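Local coordinates for beta-carbonic anhydrase (Methanothermobacter thermautotrophicus, PDB 1G5C), which catalyses the reversible hydration of carbon dioxide to bicarbonate and a proton, using a zinc ion, as a beta-class carbonic anhydrase, at residues A[83-88]-A[154-159]. Residues are numbered along the deposited sequence; the frame is centred on the assembly and turned at random.
With ZN (zinc ion), chain G.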
loop_
_atom_site.group_PDB
_atom_site.type_symbol
_atom_site.label_atom_id
_atom_site.label_comp_id
_atom_site.label_asym_id
_atom_site.label_seq_id
_atom_site.Cartn_x
_atom_site.Cartn_y
_atom_site.Cartn_z
ATOM N N ILE A 83 11.602 -5.180 3.403
ATOM C CA ILE A 83 11.298 -6.443 4.071
ATOM C C ILE A 83 9.919 -6.933 3.660
ATOM O O ILE A 83 8.901 -6.268 3.925
ATOM C CB ILE A 83 11.286 -6.308 5.631
ATOM C CG1 ILE A 83 12.615 -5.763 6.138
ATOM C CG2 ILE A 83 11.033 -7.675 6.265
ATOM C CD1 ILE A 83 12.632 -5.470 7.660
ATOM N N ILE A 84 9.871 -8.077 2.988
ATOM C CA ILE A 84 8.582 -8.632 2.624
ATOM C C ILE A 84 8.212 -9.482 3.829
ATOM O O ILE A 84 9.068 -10.223 4.350
ATOM C CB ILE A 84 8.665 -9.539 1.376
ATOM C CG1 ILE A 84 9.092 -8.712 0.153
ATOM C CG2 ILE A 84 7.308 -10.230 1.152
ATOM C CD1 ILE A 84 9.363 -9.544 -1.127
ATOM N N VAL A 85 6.974 -9.348 4.307
ATOM C CA VAL A 85 6.513 -10.145 5.437
ATOM C C VAL A 85 5.238 -10.914 5.073
ATOM O O VAL A 85 4.144 -10.335 4.929
ATOM C CB VAL A 85 6.227 -9.273 6.696
ATOM C CG1 VAL A 85 5.807 -10.171 7.870
ATOM C CG2 VAL A 85 7.463 -8.469 7.076
ATOM N N GLY A 86 5.385 -12.221 4.862
ATOM C CA GLY A 86 4.210 -13.025 4.586
ATOM C C GLY A 86 3.689 -13.473 5.938
ATOM O O GLY A 86 4.286 -13.141 6.968
ATOM N N HIS A 87 2.593 -14.223 5.970
ATOM C CA HIS A 87 2.082 -14.676 7.256
ATOM C C HIS A 87 1.402 -16.021 7.102
ATOM O O HIS A 87 0.941 -16.369 6.022
ATOM C CB HIS A 87 1.079 -13.663 7.829
ATOM C CG HIS A 87 -0.172 -13.542 7.021
ATOM N ND1 HIS A 87 -1.301 -14.297 7.282
ATOM C CD2 HIS A 87 -0.461 -12.800 5.931
ATOM C CE1 HIS A 87 -2.222 -14.021 6.381
ATOM N NE2 HIS A 87 -1.748 -13.114 5.546
ATOM N N THR A 88 1.336 -16.768 8.196
ATOM C CA THR A 88 0.697 -18.076 8.167
ATOM C C THR A 88 -0.806 -17.882 8.025
ATOM O O THR A 88 -1.354 -16.837 8.411
ATOM C CB THR A 88 0.962 -18.853 9.464
ATOM O OG1 THR A 88 0.538 -18.060 10.575
ATOM C CG2 THR A 88 2.441 -19.168 9.624
ATOM N N LEU A 154 10.547 -12.555 5.293
ATOM C CA LEU A 154 10.180 -13.116 6.583
ATOM C C LEU A 154 8.759 -13.607 6.503
ATOM O O LEU A 154 8.004 -13.212 5.615
ATOM C CB LEU A 154 10.215 -12.035 7.686
ATOM C CG LEU A 154 11.458 -11.171 7.906
ATOM C CD1 LEU A 154 11.183 -10.145 9.009
ATOM C CD2 LEU A 154 12.625 -12.045 8.277
ATOM N N ILE A 155 8.403 -14.490 7.429
ATOM C CA ILE A 155 7.035 -14.933 7.528
ATOM C C ILE A 155 6.678 -14.819 9.010
ATOM O O ILE A 155 7.466 -15.216 9.884
ATOM C CB ILE A 155 6.819 -16.371 7.026
ATOM C CG1 ILE A 155 5.323 -16.691 7.109
ATOM C CG2 ILE A 155 7.630 -17.353 7.840
ATOM C CD1 ILE A 155 4.896 -17.935 6.344
ATOM N N ILE A 156 5.512 -14.246 9.295
ATOM C CA ILE A 156 5.076 -14.082 10.675
ATOM C C ILE A 156 3.926 -15.034 11.025
ATOM O O ILE A 156 3.056 -15.282 10.196
ATOM C CB ILE A 156 4.611 -12.607 10.938
ATOM C CG1 ILE A 156 4.361 -12.392 12.432
ATOM C CG2 ILE A 156 3.314 -12.296 10.148
ATOM C CD1 ILE A 156 4.099 -10.901 12.798
ATOM N N ASP A 157 3.941 -15.575 12.245
ATOM C CA ASP A 157 2.854 -16.439 12.720
ATOM C C ASP A 157 1.683 -15.478 12.950
ATOM O O ASP A 157 1.775 -14.582 13.786
ATOM C CB ASP A 157 3.237 -17.109 14.047
ATOM C CG ASP A 157 2.149 -18.050 14.563
ATOM O OD1 ASP A 157 0.990 -17.602 14.768
ATOM O OD2 ASP A 157 2.450 -19.244 14.760
ATOM N N ILE A 158 0.581 -15.671 12.232
ATOM C CA ILE A 158 -0.547 -14.765 12.335
ATOM C C ILE A 158 -1.233 -14.686 13.711
ATOM O O ILE A 158 -1.943 -13.718 14.012
ATOM C CB ILE A 158 -1.584 -15.071 11.210
ATOM C CG1 ILE A 158 -2.533 -13.875 11.021
ATOM C CG2 ILE A 158 -2.369 -16.355 11.524
ATOM C CD1 ILE A 158 -1.830 -12.572 10.608
ATOM N N ASN A 159 -1.001 -15.673 14.566
ATOM C CA ASN A 159 -1.620 -15.638 15.882
ATOM C C ASN A 159 -0.704 -15.168 17.005
ATOM O O ASN A 159 -1.168 -14.561 17.965
ATOM C CB ASN A 159 -2.180 -17.019 16.229
ATOM C CG ASN A 159 -3.183 -17.505 15.202
ATOM O OD1 ASN A 159 -4.173 -16.831 14.921
ATOM N ND2 ASN A 159 -2.926 -18.670 14.629
HETATM ZN ZN ZN G . -2.668 -12.914 3.687
HETATM O O HOH W 1 -4.525 -13.351 4.380
#
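Ile156 lays its CG2 methyl against the base of the His87 side chain, 3.5 Å from CB, while the same methyl meets Val85 CG1; CG2 sits between backbone N and carbonyl carbon (chi1 -171° for CG1), which turns it to the neighbouring strand. These are parallel strands, and backbone bonds run in the parallel register from Ile84 to the first loop residue: Ile84 O accepts from Leu154 N, Gly86 N donates to Leu154 O, Ile156 N donates to Gly86 O, and Thr88 N reaches Ile156 O at 3.0 Å. Beyond the last bridge a side chain takes over, as Thr88 OG1 accepts a nearly straight bond from Ile158 N (2.9 Å, 173°). The loop so held brings Ile158 alongside His87, its CD1 3.8 Å from ND1 and oblique to the ring. On the same imidazole, ND1 donates to Thr88 O from above the carbonyl plane (2.8 Å), which helps fix the ring's rotation, and NE2 binds zinc at 2.1 Å. The zinc thus sits at the C-terminal end of the parallel strands of this mixed sheet: Cys32, at the end of strand 27-32, Cys90, in the loop after strand 81-87, and a water complete its coordination. Asp157 OD1 accepts from Asn159 N, an Asx turn shaping the loop. Strand 81-87 lies between strands 27-32 and 150-156, with helix 40-45 packed on Val85 and Ile156, and helix 128-141 on the opposite face against Ile84 and Ile155.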